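Sphingomyelinase-c (Listeria ivanovii, PDB 1ZWX) belongs to the endonuclease/exonuclease/phosphatase family and has the two-sheet alpha/beta fold of DNase I-like proteins. Local coordinates at residues 195-200 against 245-250; 207-212 against 249-254; 224-229 against 289-294. All coordinates share one frame; numbering follows the deposited sequence. Where two conformers were deposited one is given.

Contact 1. Residues 195-200 against 245-250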
# COMPACT_ATOMS: atom_id res chain seq x y z
N ASP A 195 -2.72 1.83 -1.27
CA ASP A 195 -3.87 1.67 -2.16
C ASP A 195 -5.01 2.42 -1.50
O ASP A 195 -5.62 1.96 -0.50
CB ASP A 195 -4.18 0.17 -2.32
CG ASP A 195 -5.43 -0.10 -3.17
OD1 ASP A 195 -6.10 0.85 -3.63
OD2 ASP A 195 -5.68 -1.28 -3.41
N LEU A 196 -5.25 3.63 -2.00
CA LEU A 196 -6.29 4.50 -1.45
C LEU A 196 -7.69 4.19 -2.02
O LEU A 196 -8.69 4.73 -1.49
CB LEU A 196 -5.94 5.99 -1.65
CG LEU A 196 -5.07 6.61 -0.52
CD1 LEU A 196 -5.82 6.69 0.80
CD2 LEU A 196 -3.81 5.82 -0.26
N ASN A 197 -7.74 3.37 -3.07
CA ASN A 197 -9.03 2.87 -3.62
C ASN A 197 -9.93 4.04 -4.14
O ASN A 197 -11.15 3.95 -4.19
CB ASN A 197 -9.74 1.98 -2.61
CG ASN A 197 -9.53 0.50 -2.89
OD1 ASN A 197 -9.62 0.05 -4.05
ND2 ASN A 197 -9.24 -0.27 -1.86
N VAL A 198 -9.27 5.14 -4.50
CA VAL A 198 -9.93 6.30 -5.09
C VAL A 198 -9.30 6.50 -6.46
O VAL A 198 -8.09 6.70 -6.58
CB VAL A 198 -9.76 7.54 -4.20
CG1 VAL A 198 -10.35 8.84 -4.90
CG2 VAL A 198 -10.38 7.32 -2.85
N ASN A 199 -10.14 6.39 -7.50
CA ASN A 199 -9.69 6.51 -8.87
C ASN A 199 -9.35 7.97 -9.22
O ASN A 199 -10.11 8.90 -8.90
CB ASN A 199 -10.77 5.91 -9.81
CG ASN A 199 -10.30 5.76 -11.24
OD1 ASN A 199 -9.11 5.61 -11.53
ND2 ASN A 199 -11.25 5.80 -12.16
N TYR A 200 -8.18 8.15 -9.82
CA TYR A 200 -7.64 9.47 -10.12
C TYR A 200 -8.59 10.25 -11.01
O TYR A 200 -9.22 9.67 -11.89
CB TYR A 200 -6.30 9.35 -10.86
CG TYR A 200 -5.76 10.72 -11.27
CD1 TYR A 200 -5.30 11.62 -10.30
CD2 TYR A 200 -5.76 11.12 -12.61
CE1 TYR A 200 -4.81 12.90 -10.65
CE2 TYR A 200 -5.28 12.40 -12.98
CZ TYR A 200 -4.81 13.27 -12.00
OH TYR A 200 -4.35 14.53 -12.34
N GLU A 245 -8.18 1.14 -13.52
CA GLU A 245 -8.29 2.20 -12.52
C GLU A 245 -6.90 2.63 -12.05
O GLU A 245 -5.93 1.89 -12.23
CB GLU A 245 -9.15 1.77 -11.32
CG GLU A 245 -10.66 1.55 -11.66
CD GLU A 245 -11.51 1.16 -10.45
OE1 GLU A 245 -11.54 1.93 -9.45
OE2 GLU A 245 -12.16 0.08 -10.49
N TYR A 246 -6.82 3.82 -11.47
CA TYR A 246 -5.58 4.36 -10.88
C TYR A 246 -5.86 4.57 -9.40
O TYR A 246 -6.61 5.47 -9.02
CB TYR A 246 -5.18 5.68 -11.59
CG TYR A 246 -3.75 6.08 -11.31
CD1 TYR A 246 -2.80 6.06 -12.32
CD2 TYR A 246 -3.34 6.46 -10.03
CE1 TYR A 246 -1.48 6.41 -12.08
CE2 TYR A 246 -2.04 6.78 -9.76
CZ TYR A 246 -1.11 6.77 -10.80
OH TYR A 246 0.20 7.13 -10.56
N LEU A 247 -5.30 3.71 -8.54
CA LEU A 247 -5.77 3.57 -7.16
C LEU A 247 -4.67 3.67 -6.10
O LEU A 247 -4.95 3.75 -4.90
CB LEU A 247 -6.43 2.18 -7.00
CG LEU A 247 -7.68 1.90 -7.84
CD1 LEU A 247 -8.14 0.44 -7.60
CD2 LEU A 247 -8.80 2.89 -7.51
N ASP A 248 -3.42 3.59 -6.56
CA ASP A 248 -2.24 3.50 -5.66
C ASP A 248 -1.40 4.79 -5.78
O ASP A 248 -1.06 5.24 -6.88
CB ASP A 248 -1.37 2.29 -6.01
CG ASP A 248 -2.12 0.96 -5.92
OD1 ASP A 248 -2.79 0.57 -6.90
OD2 ASP A 248 -1.99 0.30 -4.87
N TYR A 249 -1.09 5.37 -4.63
CA TYR A 249 -0.47 6.69 -4.56
C TYR A 249 0.53 6.77 -3.43
O TYR A 249 0.38 6.10 -2.38
CB TYR A 249 -1.53 7.73 -4.23
CG TYR A 249 -2.72 7.80 -5.19
CD1 TYR A 249 -3.90 7.12 -4.90
CD2 TYR A 249 -2.65 8.58 -6.35
CE1 TYR A 249 -5.02 7.20 -5.79
CE2 TYR A 249 -3.74 8.66 -7.25
CZ TYR A 249 -4.92 7.97 -6.94
OH TYR A 249 -5.98 8.09 -7.80
N ILE A 250 1.50 7.67 -3.59
CA ILE A 250 2.30 8.11 -2.45
C ILE A 250 2.31 9.64 -2.45
O ILE A 250 2.87 10.23 -3.34
CB ILE A 250 3.75 7.55 -2.44
CG1 ILE A 250 3.78 6.01 -2.68
CG2 ILE A 250 4.38 7.88 -1.08
CD1 ILE A 250 5.12 5.49 -3.21

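Contact 2. Residues 207-212 against 249-254. Unlike the reference sequence in segment 207-212: Leu209 (reference Phe).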
# COMPACT_ATOMS: atom_id res chain seq x y z
N ASP A 207 -11.94 15.30 -3.55
CA ASP A 207 -12.23 15.33 -2.13
C ASP A 207 -11.16 14.68 -1.26
O ASP A 207 -10.91 15.13 -0.14
CB ASP A 207 -13.58 14.67 -1.84
CG ASP A 207 -14.77 15.57 -2.22
OD1 ASP A 207 -14.59 16.59 -2.95
OD2 ASP A 207 -15.86 15.23 -1.80
N MET A 208 -10.58 13.59 -1.77
CA MET A 208 -9.47 12.91 -1.05
C MET A 208 -8.32 13.88 -0.79
O MET A 208 -7.75 13.88 0.31
CB MET A 208 -8.93 11.74 -1.86
CG MET A 208 -7.65 11.12 -1.22
SD MET A 208 -7.24 9.51 -1.95
CE MET A 208 -6.74 9.96 -3.57
N LEU A 209 -7.98 14.69 -1.79
CA LEU A 209 -6.92 15.72 -1.62
C LEU A 209 -7.21 16.58 -0.39
O LEU A 209 -6.32 16.83 0.46
CB LEU A 209 -6.67 16.54 -2.91
CG LEU A 209 -6.23 15.80 -4.19
CD1 LEU A 209 -5.89 16.75 -5.32
CD2 LEU A 209 -5.09 14.79 -3.95
N LYS A 210 -8.48 16.95 -0.21
CA LYS A 210 -8.85 17.78 0.93
C LYS A 210 -8.87 17.03 2.25
O LYS A 210 -8.53 17.58 3.30
CB LYS A 210 -10.22 18.47 0.70
CG LYS A 210 -10.26 19.45 -0.48
CD LYS A 210 -9.41 20.70 -0.19
CE LYS A 210 -9.57 21.83 -1.23
NZ LYS A 210 -10.14 21.35 -2.51
N LEU A 211 -9.33 15.78 2.21
CA LEU A 211 -9.52 15.02 3.45
C LEU A 211 -8.17 14.55 4.04
O LEU A 211 -8.04 14.47 5.25
CB LEU A 211 -10.36 13.77 3.17
CG LEU A 211 -11.86 14.02 2.91
CD1 LEU A 211 -12.55 12.78 2.30
CD2 LEU A 211 -12.53 14.41 4.19
N LEU A 212 -7.24 14.20 3.17
CA LEU A 212 -5.86 13.82 3.58
C LEU A 212 -4.93 15.02 3.66
O LEU A 212 -3.79 14.90 4.17
CB LEU A 212 -5.25 12.84 2.58
CG LEU A 212 -5.81 11.40 2.53
CD1 LEU A 212 -5.02 10.59 1.52
CD2 LEU A 212 -5.79 10.72 3.92
N TYR A 249 -1.09 5.37 -4.63
CA TYR A 249 -0.47 6.69 -4.56
C TYR A 249 0.53 6.77 -3.43
O TYR A 249 0.38 6.10 -2.38
CB TYR A 249 -1.53 7.73 -4.23
CG TYR A 249 -2.72 7.80 -5.19
CD1 TYR A 249 -3.90 7.12 -4.90
CD2 TYR A 249 -2.65 8.58 -6.35
CE1 TYR A 249 -5.02 7.20 -5.79
CE2 TYR A 249 -3.74 8.66 -7.25
CZ TYR A 249 -4.92 7.97 -6.94
OH TYR A 249 -5.98 8.09 -7.80
N ILE A 250 1.50 7.67 -3.59
CA ILE A 250 2.30 8.11 -2.45
C ILE A 250 2.31 9.64 -2.45
O ILE A 250 2.87 10.23 -3.34
CB ILE A 250 3.75 7.55 -2.44
CG1 ILE A 250 3.78 6.01 -2.68
CG2 ILE A 250 4.38 7.88 -1.08
CD1 ILE A 250 5.12 5.49 -3.21
N PHE A 251 1.74 10.22 -1.40
CA PHE A 251 1.56 11.68 -1.31
C PHE A 251 2.47 12.27 -0.26
O PHE A 251 2.88 11.60 0.67
CB PHE A 251 0.14 12.01 -0.82
CG PHE A 251 -0.96 11.64 -1.80
CD1 PHE A 251 -1.94 10.70 -1.43
CD2 PHE A 251 -1.05 12.25 -3.06
CE1 PHE A 251 -3.02 10.37 -2.32
CE2 PHE A 251 -2.09 11.92 -3.97
CZ PHE A 251 -3.09 10.97 -3.59
N VAL A 252 2.68 13.58 -0.37
CA VAL A 252 3.30 14.37 0.68
C VAL A 252 2.21 15.19 1.35
O VAL A 252 1.39 15.81 0.66
CB VAL A 252 4.39 15.31 0.07
CG1 VAL A 252 4.88 16.26 1.15
CG2 VAL A 252 5.54 14.48 -0.51
N GLU A 253 2.19 15.19 2.67
CA GLU A 253 1.19 15.96 3.40
C GLU A 253 1.49 17.48 3.34
O GLU A 253 2.65 17.89 3.51
CB GLU A 253 1.08 15.47 4.82
CG GLU A 253 -0.34 15.67 5.48
CD GLU A 253 -0.44 16.92 6.36
OE1 GLU A 253 0.58 17.62 6.55
OE2 GLU A 253 -1.53 17.19 6.89
N ASN A 254 0.44 18.29 3.16
CA ASN A 254 0.63 19.72 2.83
C ASN A 254 0.97 20.63 3.99
O ASN A 254 1.53 21.70 3.79
CB ASN A 254 -0.57 20.31 2.04
CG ASN A 254 -0.56 19.92 0.55
OD1 ASN A 254 0.47 19.56 -0.02
ND2 ASN A 254 -1.73 19.98 -0.07

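Contact 3. Residues 224-229 against 289-294. With PO4 (phosphate ion), chain B.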
# COMPACT_ATOMS: atom_id res chain seq x y z
N MET A 224 -2.05 6.55 -16.93
CA MET A 224 -1.63 5.27 -16.39
C MET A 224 -2.79 4.61 -15.61
O MET A 224 -3.86 5.23 -15.34
CB MET A 224 -0.40 5.47 -15.50
CG MET A 224 0.96 4.98 -16.08
SD MET A 224 1.32 5.11 -17.86
CE MET A 224 0.29 3.82 -18.61
N ALA A 225 -2.61 3.34 -15.30
CA ALA A 225 -3.54 2.60 -14.45
C ALA A 225 -2.70 1.68 -13.61
O ALA A 225 -1.85 0.96 -14.12
CB ALA A 225 -4.52 1.79 -15.31
N THR A 226 -2.90 1.73 -12.30
CA THR A 226 -2.21 0.83 -11.39
C THR A 226 -2.96 -0.50 -11.25
O THR A 226 -2.39 -1.48 -10.78
CB THR A 226 -2.02 1.46 -10.01
OG1 THR A 226 -3.29 1.59 -9.33
CG2 THR A 226 -1.34 2.85 -10.15
N TRP A 227 -4.23 -0.51 -11.67
CA TRP A 227 -5.07 -1.71 -11.63
C TRP A 227 -5.62 -1.80 -13.05
O TRP A 227 -6.52 -1.03 -13.42
CB TRP A 227 -6.16 -1.58 -10.56
CG TRP A 227 -6.93 -2.85 -10.31
CD1 TRP A 227 -6.60 -3.87 -9.47
CD2 TRP A 227 -8.18 -3.21 -10.92
NE1 TRP A 227 -7.56 -4.87 -9.53
CE2 TRP A 227 -8.53 -4.49 -10.43
CE3 TRP A 227 -9.00 -2.60 -11.88
CZ2 TRP A 227 -9.71 -5.16 -10.84
CZ3 TRP A 227 -10.17 -3.27 -12.30
CH2 TRP A 227 -10.51 -4.53 -11.77
N ASP A 228 -5.03 -2.67 -13.86
CA ASP A 228 -5.28 -2.67 -15.31
C ASP A 228 -5.61 -4.05 -15.89
O ASP A 228 -4.71 -4.80 -16.26
CB ASP A 228 -4.07 -2.10 -16.06
CG ASP A 228 -4.44 -1.59 -17.43
OD1 ASP A 228 -5.47 -2.01 -18.01
OD2 ASP A 228 -3.69 -0.76 -17.95
N PRO A 229 -6.92 -4.39 -15.98
CA PRO A 229 -7.28 -5.66 -16.66
C PRO A 229 -6.90 -5.75 -18.16
O PRO A 229 -6.93 -6.85 -18.74
CB PRO A 229 -8.80 -5.73 -16.48
CG PRO A 229 -9.12 -4.80 -15.34
CD PRO A 229 -8.11 -3.68 -15.47
N SER A 289 1.73 -9.15 -9.09
CA SER A 289 0.51 -8.88 -8.34
C SER A 289 -0.55 -8.40 -9.34
O SER A 289 -0.23 -8.16 -10.51
CB SER A 289 0.78 -7.81 -7.27
OG SER A 289 -0.41 -7.15 -6.88
N ASP A 290 -1.79 -8.24 -8.89
CA ASP A 290 -2.80 -7.67 -9.75
C ASP A 290 -2.76 -6.14 -9.79
O ASP A 290 -3.46 -5.52 -10.60
CB ASP A 290 -4.22 -8.21 -9.43
CG ASP A 290 -4.74 -7.81 -8.05
OD1 ASP A 290 -3.98 -7.32 -7.17
OD2 ASP A 290 -5.97 -8.01 -7.82
N HIS A 291 -1.95 -5.53 -8.89
CA HIS A 291 -1.69 -4.08 -8.93
C HIS A 291 -0.26 -3.90 -9.39
O HIS A 291 0.60 -4.73 -9.08
CB HIS A 291 -1.80 -3.41 -7.56
CG HIS A 291 -3.20 -3.26 -7.05
ND1 HIS A 291 -3.82 -2.03 -6.92
CD2 HIS A 291 -4.10 -4.18 -6.61
CE1 HIS A 291 -5.04 -2.20 -6.45
NE2 HIS A 291 -5.24 -3.50 -6.25
N TYR A 292 0.00 -2.79 -10.08
CA TYR A 292 1.38 -2.39 -10.35
C TYR A 292 1.94 -1.60 -9.19
O TYR A 292 1.20 -0.90 -8.51
CB TYR A 292 1.50 -1.59 -11.65
CG TYR A 292 1.07 -2.35 -12.86
CD1 TYR A 292 0.07 -1.85 -13.72
CD2 TYR A 292 1.64 -3.58 -13.15
CE1 TYR A 292 -0.33 -2.58 -14.86
CE2 TYR A 292 1.24 -4.32 -14.28
CZ TYR A 292 0.26 -3.83 -15.12
OH TYR A 292 -0.09 -4.60 -16.22
N PRO A 293 3.27 -1.74 -8.93
CA PRO A 293 3.93 -0.95 -7.88
C PRO A 293 4.02 0.52 -8.30
O PRO A 293 3.96 0.83 -9.50
CB PRO A 293 5.34 -1.54 -7.81
CG PRO A 293 5.42 -2.62 -8.84
CD PRO A 293 4.20 -2.62 -9.66
N VAL A 294 4.10 1.41 -7.32
CA VAL A 294 4.25 2.84 -7.59
C VAL A 294 5.52 3.29 -6.85
O VAL A 294 5.74 2.91 -5.73
CB VAL A 294 2.98 3.68 -7.19
CG1 VAL A 294 3.29 5.17 -7.14
CG2 VAL A 294 1.81 3.40 -8.16
P PO4 B . -8.46 -5.46 -4.78
O1 PO4 B . -9.20 -6.27 -5.83
O2 PO4 B . -7.03 -5.24 -5.22
O3 PO4 B . -9.08 -4.08 -4.67
O4 PO4 B . -8.51 -6.21 -3.47
O HOH W 1 -2.72 -4.04 -12.84

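Contact 1. Residues 195-200 against 245-250
Asp195 and Asp248 form an antiparallel, non-hydrogen-bonded bridge at one end of strand 248-252, beyond which the two segments run on as loops. Packing is tightest around Leu247 and Tyr249. Leu247 O accepts from Leu196 N at 2.9 Å, nearly along its C=O axis, and weakly from Asn197 N; Leu247 CD2 rests against the 197-199 backbone, 3.7 Å from Asn199 N. Tyr249 lays its ring beside Leu196 CB and donates from OH to Val198 O at 2.8 Å; tyrosine suits the spot, joining a hydroxyl to an apolar ring. The buried Asp195 OD2 and Asp248 OD2 lie 4.3 Å apart, perhaps eased by Asn17 on the former and by Thr226 and His291 on Asp248 OD1.

The partly exposed side is looser. Asn199 OD1 receives Tyr246 N in a straight bond (172°) from above the amide plane. Tyr200 N donates to Tyr246 O at 3.2 Å and Tyr200 CB packs on Tyr246 CB, while the ring leads away to Tyr205 and Phe220. Leu196 and Val198 pack on helices 161-182 and 203-212; near the bound phosphate, Asp195 and Asn197 touch His151 of strand 143-151, extending the pairing of strands 189-193 and 248-252 in one sheet of the fold.

Contact 2. Residues 207-212 against 249-254
Helix 207-212 passes over strand 249-252 at 50°, with their axes 10.9 Å apart, and side chains make nearly all of the contact. Met208, Leu209 and Leu212 bring apolar ends down to the alternate strand residues Tyr249 and Phe251. Helix 203-212 packs here beside helix 161-182, with Met208 and Leu212 on Met172, over the edge strand of one sheet, as helices cover the outer faces of the two-sheet DNase I-like fold.

Met208 reaches farthest. Its CG stands anti to the backbone N (chi1 173°) and the chain stays extended through chi2, then bends at chi3 (69°) so that the terminal methyl turns into the corner formed by the two rings. There Met208 CE lies over a face of Tyr249, 3.9 Å from Tyr249 CE1, and meets the edge of Phe251, 3.8 Å from Phe251 CZ. An unbranched, flexible methionine suits this place because its last torsion can fit one methyl to two aromatic surfaces.

As alternate strand residues, both rings point toward the helix, and a shared chi1, CG anti to the carbonyl carbon, tilts them alike. Tyr249 CB covers one face of Phe251, 3.5 Å above its plane and toward the rim. The Phe251 ring is also touched obliquely by Leu209 CD2, 4.2 Å from Phe251 CE2, and by Leu212 CD1, 4.3 Å from Phe251 CD1. Leu209 differs from the reference sequence. Branched leucine and flat phenylalanine, both wholly apolar, suit this largely buried interface.

Glu253 CG touches Leu212 O at 3.8 Å, while a bend at chi2 carries the carboxylate off to Gln176, His256 and the backbone of Gly255; Gln176 also serves Leu212 O. No hydrogen bond crosses between the segments, so helix and sheet are held here by dispersion and the exclusion of water, with polar groups paired at the margin.

Contact 3. Residues 224-229 against 289-294
His291 and Trp227 meet obliquely where two loops run side by side: the histidine ring and the five-membered ring of the tryptophan are inclined at 56°, with centroids 4.8 Å apart. Trp227 CD1 sits over one face of His291, toward the rim, at 3.5 Å from His291 NE2, whereas His291 CD2 lies in the plane of the indole at its edge. Trp227 CG is anti to the backbone N, which brings the indole across the histidine obliquely. The same Trp227 shares with Thr226 a classic beta bulge facing Glu245.

Tyr292 turns the other way. Its backbone N donates to Thr226 O at 2.8 Å, within the carbonyl plane, and its ring presents an edge to Ala225 O, 3.4 Å from Tyr292 CD1; that buried oxygen has no hydrogen-bond partner in the model. Asp228 CB approaches the ring obliquely. A water over one ring face joins Asp290 O to Asp228 N, with a weak further bond to Thr226 O. Thr226 itself is split by its torsion: CG2 meets Val294 CG2 at 3.8 Å, while OG1 bonds Asp248 and the backbone N of Leu247.

Before the histidine, Ser289 OG accepts from His291 N in an ST turn. The imidazole is gripped at both nitrogens: ND1 pairs with Asp248 OD1, and His291 NE2 donates to O2 of a phosphate ion, probably from the crystallisation liquor, at 2.7 Å. Histidine, with an N-H possible at each end, suits a place between a carboxylate and an anion. The two could stabilise a protonated, positively charged ring, consistent with the Asp-His pairing of DNase I-like active sites.

From the N terminus, the chain leaves strand 189-193 and enters 195-200, makes helix 203-212, then passes through 224-229 before reaching 245-254. There contact 1 and contact 2 close together, sharing Tyr249 and Ile250, and the Met208 sulfur touches Leu196 and Val198, so the loop, the helix and edge strand 248-252 form one continuous packing. Contact 3 starts within both of these loops and closes beyond them at 289-294, crossing each. It links to contact 1 through Asp248 with Thr226 and Glu245 with Trp227, and touches contact 2 where Ile250 meets Val294. Contact 2 seats helix 203-212 on the sheet; contacts 1 and 3 join that sheet's edge strand to the loop leading into strand 294-298 of the other.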